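Local coordinates for protein UspA1 (Moraxella catarrhalis, PDB 3PR7) that is a trimeric surface adhesin that binds fibronectin and the host receptor CEACAM1, at residues T14-S18 and G27-G33; K39-S45 and E54-S60; I47-N53 and I62-Y67. All blocks are in the same frame, centred on the assembly; numbering follows the deposited sequence.

In the fold
All three interactions join successive coils of the beta-roll of this trimeric adhesin, each pairing a residue with one about fifteen positions later. Interaction 1 links the first modelled coil to the next. Interactions 2 and 3 both link the coils that follow, at different places on their circumference, and their segments alternate along the chain. Interactions 1 and 2 are partly buried and touch the second subunit; interactions 1 and 3 touch the third, and interaction 3 is mostly buried. Their chemistry differs accordingly. Interaction 1 replaces part of the backbone ladder with threonine and asparagine side chains. Interaction 2 sets charged side chains and tyrosines in rows. Interaction 3 combines glycine-rich backbone with a buried asparagine.

Interaction 1: T14-S18 and G27-G33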
# COMPACT_ATOMS: atom_id res chain seq x y z
N THR A 14 42.05 24.50 -12.25
CA THR A 14 41.79 23.25 -11.54
C THR A 14 40.64 22.50 -12.21
O THR A 14 40.33 21.36 -11.86
CB THR A 14 41.43 23.50 -10.07
OG1 THR A 14 40.30 24.40 -10.01
CG2 THR A 14 42.60 24.12 -9.32
N ASN A 15 40.00 23.16 -13.18
CA ASN A 15 38.84 22.63 -13.89
C ASN A 15 39.24 21.80 -15.10
O ASN A 15 40.24 22.09 -15.76
CB ASN A 15 37.91 23.76 -14.33
CG ASN A 15 37.56 24.72 -13.20
OD1 ASN A 15 37.56 24.35 -12.02
ND2 ASN A 15 37.24 25.95 -13.56
N LYS A 16 38.45 20.77 -15.40
CA LYS A 16 38.61 19.97 -16.61
C LYS A 16 37.39 20.07 -17.52
O LYS A 16 36.53 19.19 -17.51
CB LYS A 16 38.91 18.50 -16.29
CG LYS A 16 40.38 18.13 -16.31
CD LYS A 16 41.08 18.53 -17.61
CE LYS A 16 42.51 18.01 -17.64
NZ LYS A 16 43.34 18.76 -18.61
N ILE A 17 37.31 21.15 -18.29
CA ILE A 17 36.23 21.32 -19.25
C ILE A 17 36.71 21.08 -20.67
O ILE A 17 37.75 21.60 -21.08
CB ILE A 17 35.52 22.70 -19.11
CG1 ILE A 17 36.45 23.86 -19.50
CG2 ILE A 17 34.98 22.88 -17.69
CD1 ILE A 17 35.74 25.10 -20.01
N SER A 18 35.96 20.27 -21.41
CA SER A 18 36.30 19.92 -22.78
C SER A 18 35.05 19.64 -23.60
O SER A 18 33.98 19.42 -23.03
CB SER A 18 37.23 18.70 -22.80
OG SER A 18 36.65 17.61 -22.09
N GLY A 27 34.46 28.45 -11.31
CA GLY A 27 34.74 27.92 -9.98
C GLY A 27 35.95 27.01 -9.94
O GLY A 27 36.85 27.12 -10.77
N THR A 28 35.96 26.10 -8.97
CA THR A 28 37.11 25.25 -8.69
C THR A 28 36.77 23.76 -8.86
O THR A 28 35.70 23.31 -8.46
CB THR A 28 37.65 25.51 -7.27
OG1 THR A 28 37.73 26.92 -7.03
CG2 THR A 28 39.03 24.91 -7.08
N TYR A 29 37.70 23.02 -9.47
CA TYR A 29 37.57 21.57 -9.71
C TYR A 29 36.25 21.15 -10.37
O TYR A 29 35.69 20.11 -10.04
CB TYR A 29 37.81 20.77 -8.42
CG TYR A 29 39.22 20.89 -7.87
CD1 TYR A 29 40.29 20.25 -8.51
CD2 TYR A 29 39.48 21.63 -6.72
CE1 TYR A 29 41.59 20.36 -8.01
CE2 TYR A 29 40.77 21.74 -6.21
CZ TYR A 29 41.82 21.11 -6.86
OH TYR A 29 43.09 21.22 -6.36
N LEU A 30 35.78 21.97 -11.30
CA LEU A 30 34.59 21.65 -12.09
C LEU A 30 35.00 20.76 -13.26
O LEU A 30 36.15 20.80 -13.70
CB LEU A 30 33.92 22.92 -12.60
CG LEU A 30 33.61 24.02 -11.57
CD1 LEU A 30 33.18 25.32 -12.22
CD2 LEU A 30 32.65 23.59 -10.46
N THR A 31 34.06 19.96 -13.75
CA THR A 31 34.30 19.11 -14.92
C THR A 31 33.11 19.05 -15.87
O THR A 31 31.97 18.87 -15.44
CB THR A 31 34.72 17.67 -14.53
OG1 THR A 31 33.94 17.22 -13.43
CG2 THR A 31 36.18 17.63 -14.14
N ILE A 32 33.40 19.21 -17.15
CA ILE A 32 32.43 18.97 -18.21
C ILE A 32 33.04 17.97 -19.18
O ILE A 32 34.06 18.25 -19.81
CB ILE A 32 32.00 20.28 -18.93
CG1 ILE A 32 31.46 21.29 -17.91
CG2 ILE A 32 30.96 19.98 -20.01
CD1 ILE A 32 31.08 22.65 -18.50
N GLY A 33 32.41 16.79 -19.29
CA GLY A 33 32.93 15.70 -20.10
C GLY A 33 32.88 15.94 -21.60
O GLY A 33 33.68 15.39 -22.35
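Thr14-Ser18 and Gly27-Gly33 are neighbouring rungs at the N-terminal end of the modelled beta-roll, the head fold of YadA-like adhesins. Strands 16-17 and 31-32 run parallel, with Lys16 beside Thr31 and Ile17 beside Ile32. Lys16 N donates to Leu30 O (2.9 Å). Lys16 O then accepts from Ile32 N (3.2 Å), and Ser18 N donates to Ile32 O (3.2 Å). On one face of the pair, Ile17 CG2 rests on Ile32 CG1 (3.9 Å). The two isoleucines lie side by side and point the same way. On the other face Lys16 CB touches Thr31 CG2, while the rest of the lysine leads away.

Before the strands, side chains take over the pairing. Thr14 has OG1 between its backbone N and carbonyl carbon (chi1 56°). This hydroxyl accepts a nearly straight bond from Tyr29 N (3.0 Å). Thr14 CB lies over the centre of the Tyr29 ring, 3.8 Å from its centroid, as a CH-pi contact. The two side chains cross at about a right angle.

Asn15 uses both ends of its amide. OD1 receives Leu30 N (3.1 Å), which approaches from above the carbonyl plane. ND2 donates to Gly27 O (3.1 Å), which lies in the plane of the asparagine amide. Leu30 and Ile32 also pack on Thr40 of strand 39-41.

The Asn15 amide therefore spans the corner at Gly27, and two bonds to different backbone groups should fix its rotation. Thr14 and Asn15 together satisfy two successive backbone N-H groups, those of Tyr29 and Leu30, just before the regular strand ladder begins.

Interaction 2: K39-S45 and E54-S60; sequences KTKGRYS and EATNEYS
Arg43 and Glu58 lie side by side and point the same way, as do Tyr44 and Tyr59 next to them. Glu58 OE2 sits over one face of the Arg43 guanidinium, 3.3 Å from NH2. OE2 stands off the guanidinium plane, so the salt bridge is purely electrostatic. The carboxylate and guanidinium planes are 43° apart. The tyrosine rings are nearly parallel, at 8°, but offset with little overlap. Tyr44 CB meets Tyr59 CD2 (3.6 Å), and the ring borders touch.

At the other end, Lys39 CD passes Glu54 OE2 (3.5 Å), and Lys41 CB lies alongside Thr56 CB (3.9 Å). Inside the turn, chi1 of Ser45 (-65°, OG opposite the carbonyl carbon) lets OG donate to Asn57 O (2.8 Å). Backbone bonds join Ala55 N to Lys39 O (3.0 Å), Lys41 N to Ala55 O (3.1 Å) and Tyr59 N to Arg43 O (2.9 Å).

Strands 39-41 and 54-55 are parallel neighbours in one face of the beta-roll, with strand 24-26 beyond the first and strand 69-70 beyond the second. The tyrosine row continues to Tyr29 and Tyr74. Tyr44 and Tyr59 also pack on Leu51 of the second subunit, while Thr40 and Ala55 face Ile47 of strand 46-47.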
# COMPACT_ATOMS: atom_id res chain seq x y z
N LYS A 39 26.97 24.71 -18.45
CA LYS A 39 27.53 25.63 -17.45
C LYS A 39 27.83 24.90 -16.15
O LYS A 39 27.04 24.07 -15.70
CB LYS A 39 26.56 26.78 -17.15
CG LYS A 39 26.32 27.78 -18.27
CD LYS A 39 25.53 28.97 -17.73
CE LYS A 39 24.58 29.56 -18.76
NZ LYS A 39 25.28 30.32 -19.83
N THR A 40 28.96 25.23 -15.54
CA THR A 40 29.27 24.78 -14.19
C THR A 40 29.71 25.95 -13.31
O THR A 40 30.42 26.85 -13.77
CB THR A 40 30.36 23.69 -14.15
OG1 THR A 40 31.46 24.09 -14.98
CG2 THR A 40 29.82 22.36 -14.64
N LYS A 41 29.27 25.93 -12.06
CA LYS A 41 29.64 26.93 -11.07
C LYS A 41 29.90 26.23 -9.74
O LYS A 41 29.57 25.06 -9.57
CB LYS A 41 28.52 27.97 -10.90
CG LYS A 41 28.44 29.00 -12.01
CD LYS A 41 27.18 29.84 -11.87
CE LYS A 41 27.23 31.08 -12.75
NZ LYS A 41 26.01 31.91 -12.60
N GLY A 42 30.49 26.96 -8.79
CA GLY A 42 30.74 26.43 -7.45
C GLY A 42 32.03 25.64 -7.37
O GLY A 42 33.04 26.01 -7.96
N ARG A 43 31.99 24.54 -6.61
CA ARG A 43 33.15 23.68 -6.43
C ARG A 43 32.79 22.20 -6.56
O ARG A 43 31.78 21.75 -6.03
CB ARG A 43 33.82 23.94 -5.07
CG ARG A 43 34.66 25.21 -5.02
CD ARG A 43 35.82 25.09 -4.04
NE ARG A 43 35.48 25.55 -2.69
CZ ARG A 43 35.14 24.76 -1.68
NH1 ARG A 43 35.09 23.44 -1.84
NH2 ARG A 43 34.86 25.29 -0.50
N TYR A 44 33.64 21.47 -7.29
CA TYR A 44 33.54 20.01 -7.41
C TYR A 44 32.28 19.49 -8.11
O TYR A 44 31.84 18.36 -7.86
CB TYR A 44 33.72 19.33 -6.05
CG TYR A 44 35.04 19.63 -5.38
CD1 TYR A 44 36.21 19.00 -5.79
CD2 TYR A 44 35.12 20.56 -4.34
CE1 TYR A 44 37.43 19.27 -5.19
CE2 TYR A 44 36.34 20.84 -3.72
CZ TYR A 44 37.49 20.19 -4.16
OH TYR A 44 38.70 20.46 -3.56
N SER A 45 31.70 20.32 -8.98
CA SER A 45 30.51 19.94 -9.72
C SER A 45 30.88 19.31 -11.06
O SER A 45 31.97 19.56 -11.59
CB SER A 45 29.59 21.14 -9.91
OG SER A 45 29.10 21.57 -8.65
N GLU A 54 23.07 22.72 -16.54
CA GLU A 54 23.63 23.63 -15.53
C GLU A 54 23.85 22.90 -14.21
O GLU A 54 22.90 22.48 -13.56
CB GLU A 54 22.69 24.82 -15.29
CG GLU A 54 22.87 26.00 -16.23
CD GLU A 54 22.14 27.24 -15.73
OE1 GLU A 54 20.92 27.17 -15.47
OE2 GLU A 54 22.80 28.30 -15.61
N ALA A 55 25.11 22.75 -13.83
CA ALA A 55 25.45 22.20 -12.52
C ALA A 55 26.18 23.25 -11.70
O ALA A 55 27.37 23.49 -11.90
CB ALA A 55 26.28 20.93 -12.66
N THR A 56 25.45 23.89 -10.79
CA THR A 56 26.03 24.90 -9.91
C THR A 56 26.14 24.36 -8.49
O THR A 56 25.84 23.19 -8.25
CB THR A 56 25.22 26.23 -9.93
OG1 THR A 56 24.04 26.10 -9.11
CG2 THR A 56 24.81 26.62 -11.35
N ASN A 57 26.58 25.21 -7.57
CA ASN A 57 26.73 24.85 -6.16
C ASN A 57 27.89 23.87 -5.94
O ASN A 57 28.68 23.62 -6.84
CB ASN A 57 25.43 24.28 -5.59
CG ASN A 57 25.04 24.92 -4.28
OD1 ASN A 57 25.08 24.28 -3.23
ND2 ASN A 57 24.68 26.20 -4.33
N GLU A 58 27.98 23.32 -4.73
CA GLU A 58 29.05 22.40 -4.39
C GLU A 58 28.62 20.94 -4.50
O GLU A 58 27.56 20.55 -4.00
CB GLU A 58 29.60 22.70 -2.99
CG GLU A 58 30.32 24.05 -2.88
CD GLU A 58 30.90 24.31 -1.50
OE1 GLU A 58 30.58 23.56 -0.55
OE2 GLU A 58 31.67 25.28 -1.36
N TYR A 59 29.46 20.15 -5.16
CA TYR A 59 29.30 18.69 -5.32
C TYR A 59 28.03 18.23 -6.05
O TYR A 59 27.53 17.13 -5.79
CB TYR A 59 29.40 17.96 -3.97
CG TYR A 59 30.46 18.46 -3.02
CD1 TYR A 59 30.13 19.25 -1.92
CD2 TYR A 59 31.80 18.12 -3.20
CE1 TYR A 59 31.10 19.70 -1.03
CE2 TYR A 59 32.78 18.57 -2.31
CZ TYR A 59 32.42 19.36 -1.23
OH TYR A 59 33.38 19.80 -0.35
N SER A 60 27.51 19.06 -6.96
CA SER A 60 26.35 18.66 -7.76
C SER A 60 26.76 17.79 -8.95
O SER A 60 27.94 17.75 -9.32
CB SER A 60 25.55 19.88 -8.21
OG SER A 60 26.32 20.70 -9.06

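Interaction 3: I47-N53 and I62-Y67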
# COMPACT_ATOMS: atom_id res chain seq x y z
N ILE A 47 29.41 17.69 -15.04
CA ILE A 47 28.47 17.38 -16.10
C ILE A 47 29.15 16.40 -17.05
O ILE A 47 30.19 16.72 -17.63
CB ILE A 47 28.02 18.64 -16.88
CG1 ILE A 47 27.29 19.61 -15.95
CG2 ILE A 47 27.12 18.25 -18.06
CD1 ILE A 47 26.94 20.93 -16.57
N GLY A 48 28.56 15.21 -17.20
CA GLY A 48 29.13 14.16 -18.05
C GLY A 48 29.18 14.52 -19.53
O GLY A 48 30.06 14.06 -20.25
N GLY A 49 28.23 15.34 -19.96
CA GLY A 49 28.10 15.75 -21.35
C GLY A 49 26.67 16.15 -21.63
O GLY A 49 25.91 16.46 -20.71
N GLY A 50 26.29 16.15 -22.90
CA GLY A 50 24.93 16.51 -23.29
C GLY A 50 24.81 17.95 -23.74
O GLY A 50 25.74 18.51 -24.31
N LEU A 51 23.66 18.56 -23.46
CA LEU A 51 23.35 19.87 -24.01
C LEU A 51 22.59 20.76 -23.02
O LEU A 51 21.58 20.35 -22.46
CB LEU A 51 22.56 19.72 -25.32
CG LEU A 51 22.17 21.09 -25.89
CD1 LEU A 51 23.28 21.83 -26.62
CD2 LEU A 51 20.85 21.12 -26.62
N PHE A 52 23.09 21.99 -22.84
CA PHE A 52 22.47 23.01 -21.99
C PHE A 52 22.20 22.60 -20.54
O PHE A 52 21.18 22.97 -19.95
CB PHE A 52 21.20 23.58 -22.63
CG PHE A 52 21.45 24.72 -23.56
CD1 PHE A 52 21.84 25.96 -23.06
CD2 PHE A 52 21.32 24.56 -24.93
CE1 PHE A 52 22.08 27.03 -23.91
CE2 PHE A 52 21.57 25.62 -25.80
CZ PHE A 52 21.95 26.86 -25.28
N ASN A 53 23.13 21.83 -19.98
CA ASN A 53 23.03 21.41 -18.59
C ASN A 53 23.72 22.41 -17.66
O ASN A 53 24.80 22.91 -17.97
CB ASN A 53 23.60 20.00 -18.42
CG ASN A 53 22.80 18.95 -19.19
OD1 ASN A 53 21.57 18.91 -19.12
ND2 ASN A 53 23.50 18.10 -19.93
N ILE A 62 25.36 16.15 -12.90
CA ILE A 62 24.47 15.84 -14.01
C ILE A 62 25.13 14.79 -14.90
O ILE A 62 26.21 15.02 -15.45
CB ILE A 62 24.08 17.09 -14.84
CG1 ILE A 62 23.22 18.04 -14.00
CG2 ILE A 62 23.32 16.68 -16.11
CD1 ILE A 62 22.91 19.36 -14.67
N GLY A 63 24.49 13.63 -15.02
CA GLY A 63 24.98 12.54 -15.86
C GLY A 63 25.12 12.95 -17.32
O GLY A 63 26.19 12.80 -17.91
N SER A 64 24.02 13.46 -17.88
CA SER A 64 23.98 13.97 -19.26
C SER A 64 22.56 14.43 -19.61
O SER A 64 21.87 15.00 -18.78
CB SER A 64 24.48 12.90 -20.25
OG SER A 64 24.25 13.27 -21.60
N GLY A 65 22.14 14.18 -20.85
CA GLY A 65 20.84 14.62 -21.33
C GLY A 65 20.84 16.09 -21.69
O GLY A 65 21.88 16.66 -22.01
N GLY A 66 19.66 16.71 -21.64
CA GLY A 66 19.52 18.10 -22.04
C GLY A 66 18.74 18.97 -21.08
O GLY A 66 17.78 18.51 -20.45
N TYR A 67 19.17 20.23 -20.97
CA TYR A 67 18.42 21.28 -20.27
C TYR A 67 18.14 20.97 -18.80
O TYR A 67 17.16 21.45 -18.22
CB TYR A 67 17.13 21.62 -21.01
CG TYR A 67 17.32 21.81 -22.50
CD1 TYR A 67 17.68 23.05 -23.02
CD2 TYR A 67 17.16 20.75 -23.39
CE1 TYR A 67 17.87 23.23 -24.38
CE2 TYR A 67 17.34 20.92 -24.75
CZ TYR A 67 17.70 22.16 -25.24
OH TYR A 67 17.87 22.33 -26.59
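Ile47-Asn53 and Ile62-Tyr67 form a largely buried contact between two successive turns of the beta-roll, where each coil leaves one parallel face and bends toward the next. Ile47 and Ile62 pair as parallel strand residues with their side chains on the same face, CG1 of Ile47 meeting CB of Ile62 (4.2 Å). Gly48 N donates to Ile62 O (2.9 Å). Glycines dominate the bend, and Gly50 and Gly65 both have positive phi. Gly50 CA and Gly65 O come close enough for a CA-H...O contact.

Past the bend, Leu51 N donates to Gly65 O (3.0 Å) and Tyr67 N to Leu51 O (2.8 Å). Leu51 lies alongside Tyr67; its chi1 of 178° turns CG away from the backbone N and brings CD2 against CZ (3.6 Å). The Phe52 and Tyr67 rings are nearly parallel, at 10°, but offset; Phe52 CB meets Tyr67 CD1 (3.6 Å), and the ring borders touch. Tyr37 stacks on Phe52, continuing the aromatic row.

The third subunit closes in here: its Thr46 hydrogen-bonds Ser64 OG, and its Tyr44 packs on Leu51. On the inner side Asn53 belongs to an asparagine ladder. Its N donates to Asn38 OD1, and its OD1 accepts from Asn68 N. Asn53 ND2 donates to Gly65 O (3.0 Å) from well above the carbonyl plane, so this one oxygen takes two donors, ND2 and Leu51 N.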